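Acetyltransferase, GNAT family (Colwellia psychrerythraea, PDB 3IWG) probably acts as an acyltransferase of the GNAT family, transferring an acyl group other than an aminoacyl group to an acceptor that is not identified. Local coordinates at residues Lys21-Phe24 against Pro30-Gly33; Phe46-Asn51 against Tyr69-Glu74; Cys58-Asp63 against Gly95-Ala100; Glu149-Phe154 against Trp168-Tyr173; Lys226-Leu231 against Ala258-Thr263. One frame throughout, in Å; residues are numbered along the deposited sequence.

Contact 1 (Lys21-Phe24 against Pro30-Gly33); sequences KAYF and PLDG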
# COMPACT_ATOMS: atom_id res chain seq x y z
N LYS A 21 0.56 23.04 -8.63
CA LYS A 21 -0.77 23.26 -9.19
C LYS A 21 -0.71 24.02 -10.53
O LYS A 21 -1.45 23.71 -11.48
CB LYS A 21 -1.71 23.96 -8.17
CG LYS A 21 -3.15 24.18 -8.69
CD LYS A 21 -4.08 24.84 -7.63
CE LYS A 21 -5.56 25.08 -8.17
NZ LYS A 21 -5.67 25.47 -9.65
N ALA A 22 0.20 24.97 -10.64
CA ALA A 22 0.35 25.68 -11.90
C ALA A 22 0.95 24.75 -12.94
O ALA A 22 0.53 24.76 -14.11
CB ALA A 22 1.19 26.91 -11.73
N TYR A 23 1.92 23.93 -12.52
CA TYR A 23 2.51 22.94 -13.43
C TYR A 23 1.42 22.09 -14.09
O TYR A 23 1.32 22.07 -15.29
CB TYR A 23 3.50 22.07 -12.68
CG TYR A 23 4.14 21.00 -13.53
CD1 TYR A 23 5.02 21.32 -14.54
CD2 TYR A 23 3.87 19.68 -13.30
CE1 TYR A 23 5.62 20.34 -15.31
CE2 TYR A 23 4.47 18.68 -14.04
CZ TYR A 23 5.32 19.02 -15.07
OH TYR A 23 5.92 18.05 -15.81
N PHE A 24 0.53 21.54 -13.28
CA PHE A 24 -0.55 20.69 -13.75
C PHE A 24 -1.61 21.43 -14.56
O PHE A 24 -2.06 20.92 -15.60
CB PHE A 24 -1.17 19.92 -12.58
CG PHE A 24 -0.22 18.85 -12.00
CD1 PHE A 24 0.22 17.79 -12.78
CD2 PHE A 24 0.24 18.93 -10.70
CE1 PHE A 24 1.10 16.82 -12.26
CE2 PHE A 24 1.12 17.99 -10.19
CZ PHE A 24 1.55 16.93 -10.98
N PRO A 30 -4.77 15.81 -19.13
CA PRO A 30 -4.34 15.22 -17.84
C PRO A 30 -3.12 14.28 -17.98
O PRO A 30 -3.02 13.53 -18.96
CB PRO A 30 -5.60 14.47 -17.38
CG PRO A 30 -6.39 14.23 -18.70
CD PRO A 30 -6.17 15.49 -19.48
N LEU A 31 -2.19 14.37 -17.05
CA LEU A 31 -1.00 13.54 -17.05
C LEU A 31 -1.18 12.19 -16.34
O LEU A 31 -2.10 11.98 -15.54
CB LEU A 31 0.16 14.29 -16.41
CG LEU A 31 0.41 15.69 -16.97
CD1 LEU A 31 1.53 16.35 -16.22
CD2 LEU A 31 0.69 15.55 -18.49
N ASP A 32 -0.27 11.28 -16.64
CA ASP A 32 -0.36 9.94 -16.13
C ASP A 32 -0.26 9.84 -14.61
O ASP A 32 0.77 10.15 -14.02
CB ASP A 32 0.73 9.04 -16.68
CG ASP A 32 0.51 7.62 -16.27
OD1 ASP A 32 -0.34 6.98 -16.92
OD2 ASP A 32 1.12 7.18 -15.25
N GLY A 33 -1.30 9.31 -14.00
CA GLY A 33 -1.32 9.08 -12.55
C GLY A 33 -0.14 8.38 -11.89
O GLY A 33 0.34 8.81 -10.85
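L31 approaches Y23 and F24 from the loop that follows helix 17-26, and the backbones stay well apart, with F24 CA and P30 CA, the nearest pair, separated by 7.8 Å. The gap is spanned by side chains. A single methyl does most of the work: L31 CD1 lies at the edge of the F24 ring, close to its plane, 4.0 Å from F24 CD1 and equally near CE1 of that ring. L31 CG sits beside its own backbone N (chi1 -51°), which sends the methyl toward the helix. The same CD1 also meets the Y23 ring obliquely, at 4.3 Å from Y23 CE2. Within the helix, Y23 CD2 is placed over the centre of one face of the F24 ring, so that face and edge of F24 are taken by different neighbours. The ring is further flanked by Y203, which stacks on it, and by F37. The loop itself is tied by polar bonds to the second acetyltransferase domain: L31 N reaches Q204 OE1, and D32 OD1 reaches S245 OG. D32 also serves as N-cap of helix 33-39 through its OD2. No hydrogen bond joins the two segments directly. What they share is apolar packing, a leucine methyl buried against two aromatic rings with no polar bond between them, while the loop's polar groups pair with Q204 and S245.

Contact 2 (Phe46-Asn51 against Tyr69-Glu74); sequences FGFYVN and YYLQPE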
# COMPACT_ATOMS: atom_id res chain seq x y z
N PHE A 46 13.99 19.88 -6.23
CA PHE A 46 14.78 21.08 -6.08
C PHE A 46 13.93 22.26 -6.45
O PHE A 46 13.02 22.18 -7.26
CB PHE A 46 16.05 21.05 -6.94
CG PHE A 46 16.88 19.84 -6.72
CD1 PHE A 46 17.92 19.84 -5.82
CD2 PHE A 46 16.60 18.67 -7.40
CE1 PHE A 46 18.66 18.70 -5.60
CE2 PHE A 46 17.34 17.53 -7.20
CZ PHE A 46 18.37 17.53 -6.30
N GLY A 47 14.25 23.36 -5.80
CA GLY A 47 13.60 24.63 -6.03
C GLY A 47 14.59 25.60 -6.63
O GLY A 47 15.82 25.50 -6.45
N PHE A 48 13.99 26.53 -7.37
CA PHE A 48 14.69 27.53 -8.10
C PHE A 48 14.30 28.86 -7.44
O PHE A 48 13.12 29.21 -7.31
CB PHE A 48 14.27 27.51 -9.57
CG PHE A 48 14.45 26.17 -10.26
CD1 PHE A 48 15.61 25.42 -10.09
CD2 PHE A 48 13.47 25.69 -11.13
CE1 PHE A 48 15.78 24.19 -10.75
CE2 PHE A 48 13.65 24.48 -11.80
CZ PHE A 48 14.81 23.74 -11.61
N TYR A 49 15.33 29.57 -7.01
CA TYR A 49 15.16 30.72 -6.14
C TYR A 49 15.77 31.91 -6.82
O TYR A 49 16.97 31.93 -7.15
CB TYR A 49 15.84 30.47 -4.81
CG TYR A 49 15.13 29.48 -3.93
CD1 TYR A 49 15.30 28.11 -4.12
CD2 TYR A 49 14.27 29.90 -2.93
CE1 TYR A 49 14.65 27.18 -3.30
CE2 TYR A 49 13.62 28.98 -2.10
CZ TYR A 49 13.82 27.63 -2.29
OH TYR A 49 13.20 26.73 -1.47
N VAL A 50 14.90 32.87 -7.10
CA VAL A 50 15.29 34.20 -7.46
C VAL A 50 15.13 35.02 -6.17
O VAL A 50 14.02 35.16 -5.58
CB VAL A 50 14.45 34.74 -8.64
CG1 VAL A 50 14.01 36.18 -8.39
CG2 VAL A 50 15.24 34.61 -9.96
N ASN A 51 16.29 35.48 -5.70
CA ASN A 51 16.37 36.47 -4.65
C ASN A 51 15.67 36.01 -3.39
O ASN A 51 15.14 36.82 -2.64
CB ASN A 51 15.80 37.79 -5.17
CG ASN A 51 16.41 39.00 -4.49
OD1 ASN A 51 16.82 39.96 -5.15
ND2 ASN A 51 16.49 38.96 -3.16
N TYR A 69 9.64 19.65 -14.35
CA TYR A 69 10.38 20.91 -14.41
C TYR A 69 9.40 22.06 -14.66
O TYR A 69 8.48 21.95 -15.49
CB TYR A 69 11.40 20.89 -15.52
CG TYR A 69 12.15 22.21 -15.72
CD1 TYR A 69 11.61 23.26 -16.47
CD2 TYR A 69 13.42 22.39 -15.17
CE1 TYR A 69 12.32 24.47 -16.64
CE2 TYR A 69 14.11 23.57 -15.32
CZ TYR A 69 13.57 24.59 -16.07
OH TYR A 69 14.32 25.71 -16.22
N TYR A 70 9.56 23.14 -13.92
CA TYR A 70 8.65 24.25 -14.07
C TYR A 70 9.32 25.52 -13.56
O TYR A 70 9.88 25.52 -12.46
CB TYR A 70 7.35 24.00 -13.30
CG TYR A 70 6.40 25.15 -13.37
CD1 TYR A 70 5.51 25.26 -14.42
CD2 TYR A 70 6.42 26.16 -12.42
CE1 TYR A 70 4.65 26.31 -14.53
CE2 TYR A 70 5.54 27.23 -12.51
CZ TYR A 70 4.66 27.31 -13.58
OH TYR A 70 3.79 28.36 -13.72
N LEU A 71 9.24 26.58 -14.36
CA LEU A 71 9.59 27.96 -13.94
C LEU A 71 8.43 28.89 -14.18
O LEU A 71 7.75 28.80 -15.20
CB LEU A 71 10.76 28.49 -14.76
CG LEU A 71 12.04 28.69 -13.98
CD1 LEU A 71 13.12 29.23 -14.89
CD2 LEU A 71 11.82 29.61 -12.78
N GLN A 72 8.20 29.81 -13.26
CA GLN A 72 7.18 30.81 -13.52
C GLN A 72 7.34 31.39 -14.96
O GLN A 72 8.46 31.51 -15.52
CB GLN A 72 7.17 31.90 -12.46
CG GLN A 72 6.22 31.56 -11.33
CD GLN A 72 6.57 32.25 -10.05
OE1 GLN A 72 7.42 33.14 -10.05
NE2 GLN A 72 5.93 31.85 -8.95
N PRO A 73 6.19 31.64 -15.60
CA PRO A 73 6.14 31.74 -17.07
C PRO A 73 6.99 32.85 -17.65
O PRO A 73 7.42 32.75 -18.80
CB PRO A 73 4.65 31.99 -17.36
CG PRO A 73 4.06 32.44 -16.04
CD PRO A 73 4.87 31.79 -14.97
N GLU A 74 7.26 33.87 -16.83
CA GLU A 74 8.00 35.03 -17.27
C GLU A 74 9.53 34.89 -17.31
O GLU A 74 10.24 35.92 -17.52
CB GLU A 74 7.64 36.25 -16.41
CG GLU A 74 8.13 36.20 -14.97
CD GLU A 74 7.09 35.65 -13.98
OE1 GLU A 74 6.19 34.87 -14.40
OE2 GLU A 74 7.20 36.00 -12.77
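F48 and Y69 meet within an antiparallel beta meander, on strands 44-50 and 65-71, which run nearly parallel at 16° because strand 53-60 lies between them. F48 points from its strand toward the other. From CB, the first torsion places CG beside the backbone N (chi1 -56°), and the ring then reaches across the middle strand. CD2 comes first, 3.8 Å from Y70 O, a carbonyl oxygen that lies at the ring edge and in its plane; L71 CG is also near, 4.4 Å from the same CD2. Next, CE2 approaches Y69 CE2 at 3.7 Å. The two aromatic rings are inclined at 51°, with centroids 5.5 Å apart, an oblique pair. L82 and I86 of helix 76-87 pack on F48 as well, so the ring fills the space between sheet and helix. An alanine here would lose the whole ring, and the consequence would probably be a gap beneath L82 and I86, with Y69 deprived of an aromatic neighbour. Y69 is held at its far end by a hydrogen bond between Y69 OH and S79 OG. At the very tip of F48, CZ lies 3.8 Å from Y69 CE2 and equally near C58 SG of the middle strand.

Contact 3 (Cys58-Asp63 against Gly95-Ala100); sequences CCVNDD and GEVKGA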
# COMPACT_ATOMS: atom_id res chain seq x y z
N CYS A 58 12.13 21.41 -9.89
CA CYS A 58 12.19 20.20 -10.67
C CYS A 58 12.31 19.01 -9.74
O CYS A 58 12.55 19.18 -8.56
CB CYS A 58 13.36 20.24 -11.67
SG CYS A 58 14.95 20.03 -10.97
N CYS A 59 12.13 17.80 -10.29
CA CYS A 59 12.43 16.57 -9.53
C CYS A 59 13.14 15.51 -10.34
O CYS A 59 12.91 15.34 -11.56
CB CYS A 59 11.17 16.02 -8.84
SG CYS A 59 9.95 15.41 -9.91
N VAL A 60 14.09 14.86 -9.68
CA VAL A 60 14.96 13.89 -10.34
C VAL A 60 14.78 12.57 -9.62
O VAL A 60 14.92 12.50 -8.40
CB VAL A 60 16.43 14.31 -10.25
CG1 VAL A 60 17.37 13.27 -10.94
CG2 VAL A 60 16.62 15.73 -10.78
N ASN A 61 14.45 11.53 -10.36
CA ASN A 61 14.32 10.23 -9.78
C ASN A 61 15.68 9.62 -9.44
O ASN A 61 16.73 10.22 -9.66
CB ASN A 61 13.42 9.30 -10.66
CG ASN A 61 14.14 8.69 -11.87
OD1 ASN A 61 15.33 8.87 -12.10
ND2 ASN A 61 13.37 7.98 -12.65
N ASP A 62 15.61 8.42 -8.90
CA ASP A 62 16.79 7.67 -8.48
C ASP A 62 17.77 7.28 -9.55
O ASP A 62 18.95 7.11 -9.28
CB ASP A 62 16.33 6.39 -7.77
CG ASP A 62 16.20 6.58 -6.30
OD1 ASP A 62 16.49 7.74 -5.85
OD2 ASP A 62 15.86 5.58 -5.60
N ASP A 63 17.29 7.12 -10.76
CA ASP A 63 18.17 6.79 -11.86
C ASP A 63 18.84 7.99 -12.44
O ASP A 63 19.71 7.83 -13.27
CB ASP A 63 17.40 6.02 -12.91
CG ASP A 63 16.92 4.69 -12.37
OD1 ASP A 63 17.80 3.92 -11.93
OD2 ASP A 63 15.69 4.44 -12.31
N GLY A 95 23.37 17.90 -9.24
CA GLY A 95 24.34 16.89 -9.60
C GLY A 95 24.15 16.34 -11.00
O GLY A 95 23.52 16.96 -11.85
N GLU A 96 24.69 15.15 -11.23
CA GLU A 96 24.69 14.56 -12.56
C GLU A 96 23.31 14.03 -12.92
O GLU A 96 22.83 13.10 -12.31
CB GLU A 96 25.78 13.46 -12.67
CG GLU A 96 25.42 12.27 -13.57
CD GLU A 96 26.60 11.75 -14.40
OE1 GLU A 96 27.72 11.61 -13.83
OE2 GLU A 96 26.41 11.47 -15.61
N VAL A 97 22.67 14.65 -13.90
CA VAL A 97 21.38 14.20 -14.41
C VAL A 97 21.59 13.57 -15.78
O VAL A 97 22.26 14.15 -16.63
CB VAL A 97 20.44 15.36 -14.54
CG1 VAL A 97 19.15 14.90 -15.17
CG2 VAL A 97 20.19 15.99 -13.17
N LYS A 98 21.04 12.39 -15.99
CA LYS A 98 21.27 11.63 -17.21
C LYS A 98 20.28 11.94 -18.31
O LYS A 98 20.58 11.70 -19.49
CB LYS A 98 21.14 10.14 -16.94
CG LYS A 98 22.30 9.53 -16.19
CD LYS A 98 21.93 8.10 -15.83
CE LYS A 98 23.05 7.35 -15.17
NZ LYS A 98 22.49 6.22 -14.37
N GLY A 99 19.09 12.41 -17.93
CA GLY A 99 18.01 12.53 -18.89
C GLY A 99 16.71 13.01 -18.32
O GLY A 99 16.63 13.52 -17.21
N ALA A 100 15.67 12.86 -19.10
CA ALA A 100 14.36 13.29 -18.63
C ALA A 100 13.28 12.42 -19.19
O ALA A 100 13.45 11.83 -20.27
CB ALA A 100 14.11 14.72 -19.01
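V60 and V97 supply the buried half of this contact, while D63 and K98 supply its exposed half. The valines meet methyl to methyl, V60 CG2 lying 4.3 Å from V97 CG2. V60 ends strand 53-60 and V97 lies in the loop leading into strand 99-103; strand 65-71 runs between those two strands, and both valines pack on its L66, so the pair meets over that residue. V97 additionally touches F273 of strand 262-273. The other half is made at the turn after strand 53-60, where the long side chain of K98 is drawn alongside the backbone of D63. Beyond CG the lysine chain is extended, which lays its CD 3.4 Å from D63 O and brings NZ to 3.4 Å from that same oxygen, a weak hydrogen bond. The D63 carboxylate is not the partner: its OD1 stays 5.8 Å from K98 NZ, although the opposite charges probably still attract over that distance. N61 OD1 accepts a weak bond from D63 N, 2.9 Å long and bent to 126°, in the manner of an Asx turn; the same OD1 also takes Y65 N. A backbone hydrogen bond between K98 and G64 adds to the joining of turn and loop. The chemistry is therefore divided by depth: an apolar valine pair inside, and outside a weak lysine-to-carbonyl bond with a more distant carboxylate, rather than a salt bridge.

Contact 4 (Glu149-Phe154 against Trp168-Tyr173); sequences EQLTAF and WLTQYY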
# COMPACT_ATOMS: atom_id res chain seq x y z
N GLU A 149 -12.19 -9.50 1.37
CA GLU A 149 -12.00 -10.94 1.36
C GLU A 149 -11.23 -11.48 0.15
O GLU A 149 -10.56 -12.51 0.25
CB GLU A 149 -13.35 -11.67 1.53
CG GLU A 149 -14.01 -11.37 2.93
CD GLU A 149 -15.34 -12.13 3.18
OE1 GLU A 149 -15.99 -12.53 2.17
OE2 GLU A 149 -15.74 -12.33 4.37
N GLN A 150 -11.28 -10.77 -0.96
CA GLN A 150 -10.69 -11.23 -2.20
C GLN A 150 -9.29 -10.64 -2.45
O GLN A 150 -8.70 -10.87 -3.51
CB GLN A 150 -11.62 -10.84 -3.38
CG GLN A 150 -13.08 -11.28 -3.21
CD GLN A 150 -14.03 -10.66 -4.25
OE1 GLN A 150 -13.92 -9.50 -4.57
NE2 GLN A 150 -14.93 -11.46 -4.78
N LEU A 151 -8.74 -9.88 -1.51
CA LEU A 151 -7.46 -9.24 -1.79
C LEU A 151 -6.42 -10.24 -2.20
O LEU A 151 -5.66 -9.98 -3.14
CB LEU A 151 -6.96 -8.44 -0.58
CG LEU A 151 -5.60 -7.72 -0.58
CD1 LEU A 151 -5.49 -6.60 -1.64
CD2 LEU A 151 -5.38 -7.13 0.85
N THR A 152 -6.37 -11.39 -1.52
CA THR A 152 -5.26 -12.31 -1.75
C THR A 152 -5.38 -12.90 -3.16
O THR A 152 -4.36 -13.16 -3.82
CB THR A 152 -5.11 -13.51 -0.71
OG1 THR A 152 -4.04 -14.37 -1.16
CG2 THR A 152 -6.40 -14.39 -0.62
N ALA A 153 -6.61 -13.14 -3.60
CA ALA A 153 -6.81 -13.67 -4.94
C ALA A 153 -6.34 -12.64 -5.97
O ALA A 153 -5.60 -12.98 -6.91
CB ALA A 153 -8.27 -14.06 -5.14
N PHE A 154 -6.68 -11.37 -5.78
CA PHE A 154 -6.16 -10.36 -6.69
C PHE A 154 -4.63 -10.30 -6.69
O PHE A 154 -3.99 -10.17 -7.73
CB PHE A 154 -6.77 -9.01 -6.36
CG PHE A 154 -8.15 -8.80 -6.96
CD1 PHE A 154 -8.32 -8.33 -8.27
CD2 PHE A 154 -9.28 -9.06 -6.22
CE1 PHE A 154 -9.62 -8.13 -8.79
CE2 PHE A 154 -10.56 -8.87 -6.75
CZ PHE A 154 -10.74 -8.41 -8.02
N TRP A 168 4.18 -5.57 -1.96
CA TRP A 168 3.75 -4.33 -2.64
C TRP A 168 2.29 -4.36 -3.14
O TRP A 168 1.47 -3.48 -2.81
CB TRP A 168 4.68 -4.05 -3.79
CG TRP A 168 4.51 -2.71 -4.31
CD1 TRP A 168 5.11 -1.59 -3.85
CD2 TRP A 168 3.65 -2.31 -5.37
NE1 TRP A 168 4.71 -0.52 -4.58
CE2 TRP A 168 3.79 -0.92 -5.51
CE3 TRP A 168 2.75 -2.98 -6.21
CZ2 TRP A 168 3.09 -0.20 -6.44
CZ3 TRP A 168 2.06 -2.28 -7.13
CH2 TRP A 168 2.25 -0.90 -7.27
N LEU A 169 1.96 -5.40 -3.90
CA LEU A 169 0.59 -5.63 -4.38
C LEU A 169 -0.42 -5.66 -3.25
O LEU A 169 -1.54 -5.14 -3.39
CB LEU A 169 0.52 -6.91 -5.17
CG LEU A 169 0.57 -6.99 -6.67
CD1 LEU A 169 0.52 -5.68 -7.46
CD2 LEU A 169 1.70 -7.90 -7.13
N THR A 170 -0.03 -6.23 -2.11
CA THR A 170 -0.94 -6.31 -0.99
C THR A 170 -1.32 -4.92 -0.52
O THR A 170 -2.49 -4.63 -0.22
CB THR A 170 -0.33 -7.15 0.17
OG1 THR A 170 0.04 -8.44 -0.31
CG2 THR A 170 -1.33 -7.33 1.34
N GLN A 171 -0.35 -4.01 -0.50
CA GLN A 171 -0.67 -2.64 -0.09
C GLN A 171 -1.39 -1.88 -1.19
O GLN A 171 -2.36 -1.20 -0.94
CB GLN A 171 0.59 -1.86 0.34
CG GLN A 171 1.28 -2.42 1.64
CD GLN A 171 0.37 -2.45 2.87
OE1 GLN A 171 -0.35 -1.50 3.18
NE2 GLN A 171 0.42 -3.55 3.59
N TYR A 172 -0.91 -2.00 -2.40
CA TYR A 172 -1.49 -1.21 -3.51
C TYR A 172 -2.95 -1.59 -3.74
O TYR A 172 -3.84 -0.73 -3.80
CB TYR A 172 -0.70 -1.49 -4.75
CG TYR A 172 -1.23 -0.84 -5.97
CD1 TYR A 172 -0.87 0.46 -6.30
CD2 TYR A 172 -2.05 -1.55 -6.84
CE1 TYR A 172 -1.40 1.06 -7.45
CE2 TYR A 172 -2.59 -0.97 -7.96
CZ TYR A 172 -2.26 0.32 -8.26
OH TYR A 172 -2.75 0.88 -9.39
N TYR A 173 -3.20 -2.89 -3.76
CA TYR A 173 -4.53 -3.40 -3.91
C TYR A 173 -5.38 -3.20 -2.67
O TYR A 173 -6.54 -2.90 -2.79
CB TYR A 173 -4.50 -4.86 -4.35
CG TYR A 173 -4.26 -5.13 -5.81
CD1 TYR A 173 -4.61 -4.22 -6.81
CD2 TYR A 173 -3.78 -6.38 -6.21
CE1 TYR A 173 -4.43 -4.54 -8.17
CE2 TYR A 173 -3.61 -6.71 -7.58
CZ TYR A 173 -3.95 -5.80 -8.54
OH TYR A 173 -3.78 -6.18 -9.84
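L151, at the start of helix 151-162, presses its CD1 methyl on Y173 of helix 166-178, 3.4 Å from Y173 CB, a tight fit. The other methyl turns to T170, L151 CD2 lying 4.1 Å from T170 CG2, the two side chains crossing at about a right angle. Carrying CG anti to the backbone N (chi1 177°) is what extends the leucine across to helix 166-178. One turn further on, F154 CB packs on Y173 CD2 at 4.0 Å, and the carbonyl oxygen of F154 approaches Y173 CE2 to 3.5 Å, obliquely to the ring. A serine in place of L151 would probably leave Y173 CB and T170 CG2 without their apolar cover and open a gap between the helices. In the next shell, L182 packs on both F154 and Y173, and beyond the helix pair the second subunit approaches, where Q171 packs on Q171 of that neighbour. No hydrogen bond crosses between the segments, so the chemistry implies an apolar interface, leucine methyls set against a tyrosine CB and a threonine methyl, with the Y173 ring against F154; T170 OG1 is bonded to E166 O within its helix, and E149 to S14 and T17 of the second subunit.

Contact 5 (Lys226-Leu231 against Ala258-Thr263); sequences KVLTFL and AHAGFT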
# COMPACT_ATOMS: atom_id res chain seq x y z
N LYS A 226 -13.26 -5.66 -23.33
CA LYS A 226 -14.48 -5.67 -22.58
C LYS A 226 -14.33 -5.05 -21.21
O LYS A 226 -15.26 -4.42 -20.69
CB LYS A 226 -14.99 -7.09 -22.47
CG LYS A 226 -15.34 -7.73 -23.80
CD LYS A 226 -16.46 -8.71 -23.65
CE LYS A 226 -16.10 -10.18 -23.85
NZ LYS A 226 -16.68 -10.63 -25.14
N VAL A 227 -13.13 -5.22 -20.64
CA VAL A 227 -12.84 -4.74 -19.30
C VAL A 227 -12.77 -3.23 -19.35
O VAL A 227 -13.40 -2.54 -18.56
CB VAL A 227 -11.52 -5.34 -18.73
CG1 VAL A 227 -11.12 -4.69 -17.46
CG2 VAL A 227 -11.69 -6.82 -18.51
N LEU A 228 -12.04 -2.74 -20.33
CA LEU A 228 -11.93 -1.31 -20.54
C LEU A 228 -13.32 -0.69 -20.76
O LEU A 228 -13.64 0.36 -20.20
CB LEU A 228 -11.01 -1.05 -21.72
CG LEU A 228 -9.54 -1.19 -21.37
CD1 LEU A 228 -8.70 -1.14 -22.64
CD2 LEU A 228 -9.13 -0.03 -20.47
N THR A 229 -14.18 -1.36 -21.52
CA THR A 229 -15.51 -0.85 -21.78
C THR A 229 -16.30 -0.75 -20.49
O THR A 229 -16.96 0.25 -20.25
CB THR A 229 -16.26 -1.70 -22.81
OG1 THR A 229 -15.48 -1.73 -24.02
CG2 THR A 229 -17.64 -1.11 -23.11
N PHE A 230 -16.23 -1.77 -19.63
CA PHE A 230 -16.91 -1.70 -18.34
C PHE A 230 -16.39 -0.54 -17.51
O PHE A 230 -17.15 0.22 -16.94
CB PHE A 230 -16.66 -2.98 -17.55
CG PHE A 230 -17.26 -2.99 -16.18
CD1 PHE A 230 -16.57 -2.49 -15.12
CD2 PHE A 230 -18.51 -3.54 -15.97
CE1 PHE A 230 -17.11 -2.50 -13.85
CE2 PHE A 230 -19.06 -3.56 -14.69
CZ PHE A 230 -18.36 -3.05 -13.64
N LEU A 231 -15.08 -0.46 -17.43
CA LEU A 231 -14.42 0.45 -16.57
C LEU A 231 -14.75 1.89 -17.00
O LEU A 231 -14.94 2.77 -16.14
CB LEU A 231 -12.92 0.20 -16.62
CG LEU A 231 -12.33 -1.00 -15.85
CD1 LEU A 231 -10.87 -1.06 -16.13
CD2 LEU A 231 -12.59 -0.93 -14.34
N ALA A 258 -7.42 0.88 -28.25
CA ALA A 258 -7.92 1.64 -29.39
C ALA A 258 -9.26 1.02 -29.81
O ALA A 258 -10.14 1.73 -30.26
CB ALA A 258 -6.93 1.64 -30.50
N HIS A 259 -9.42 -0.29 -29.63
CA HIS A 259 -10.71 -0.92 -29.90
C HIS A 259 -11.77 -0.48 -28.90
O HIS A 259 -12.95 -0.48 -29.21
CB HIS A 259 -10.63 -2.44 -29.85
CG HIS A 259 -9.84 -3.06 -30.96
ND1 HIS A 259 -9.66 -2.44 -32.18
CD2 HIS A 259 -9.23 -4.27 -31.05
CE1 HIS A 259 -8.95 -3.23 -32.97
NE2 HIS A 259 -8.67 -4.34 -32.30
N ALA A 260 -11.37 -0.13 -27.68
CA ALA A 260 -12.32 0.29 -26.66
C ALA A 260 -12.74 1.76 -26.87
O ALA A 260 -13.35 2.34 -25.99
CB ALA A 260 -11.74 0.07 -25.25
N GLY A 261 -12.39 2.35 -28.03
CA GLY A 261 -12.80 3.73 -28.37
C GLY A 261 -11.88 4.84 -27.85
O GLY A 261 -12.29 6.02 -27.76
N PHE A 262 -10.65 4.50 -27.54
CA PHE A 262 -9.68 5.50 -27.08
C PHE A 262 -8.76 5.95 -28.20
O PHE A 262 -8.38 5.13 -29.02
CB PHE A 262 -8.79 4.93 -25.98
CG PHE A 262 -9.47 4.76 -24.65
CD1 PHE A 262 -10.31 3.70 -24.42
CD2 PHE A 262 -9.22 5.64 -23.62
CE1 PHE A 262 -10.91 3.52 -23.16
CE2 PHE A 262 -9.79 5.48 -22.39
CZ PHE A 262 -10.66 4.42 -22.15
N THR A 263 -8.35 7.21 -28.19
CA THR A 263 -7.32 7.70 -29.10
C THR A 263 -6.15 8.31 -28.35
O THR A 263 -6.28 8.62 -27.19
CB THR A 263 -7.83 8.77 -30.05
OG1 THR A 263 -8.33 9.87 -29.27
CG2 THR A 263 -8.94 8.20 -30.96
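The second GNAT domain here brings together helix 223-237, which starts at an RGQGIA sequence matching the family's acyl-CoA pyrophosphate-binding signature, and the turn between helix 251-259 and strand 262-273; L228 and T229 of the helix meet A260 of that turn. The backbones come close, T229 CA and A260 CA being 5.9 Å apart, consistent with the small side chain of A260. Its CB points to the helix and lies 3.8 Å from L228 CB, with L228 CD1 a little farther away at 4.2 Å. With its CG beside the backbone N (chi1 -78°), the leucine lies along one side of the methyl, CB and CD1 both facing it. T229 adds a looser touch, its OG1 4.3 Å from A260 CB, but the hydroxyl is engaged with K225 O one turn earlier in the helix. A260 is the first residue past helix 251-259 to leave helical angles, and G261 N still bonds A258 O at 3.2 Å. G261 then adopts a left-handed conformation that swings the chain into the strand. F262, the next residue, has its ring edge toward the A260 methyl, which lies in the ring plane. The methyl thus touches L228 of helix 223-237 and faces the ring edge of F262, at the start of strand 262-273. Around this point L228 also packs on I257 of helix 251-259 and M212 of strand 207-214, while F262 reaches L210 of that strand and meets H129 of strand 117-129 edge to face, placing the contact between helices 223-237 and 251-259 and strands 207-214 and 117-129.

Contacts 1, 2 and 3 belong to the first acetyltransferase domain, contacts 4 and 5 to the second. Contacts 2 and 3 share the meander of strands 44-50, 53-60 and 65-71 and are linked by a probable hydrogen bond from F46 N to C58 O, 2.8 Å long; contact 1 touches contact 2 through Y23 and Y70. Contacts 1, 2 and 5 are buried and apolar, aromatic in the first two and aliphatic in the last. Contact 3 is half exposed and alone bonds across its segments, weakly. Contact 4 is partly buried helix-helix packing, apolar across its segments, with its outer side against the second subunit.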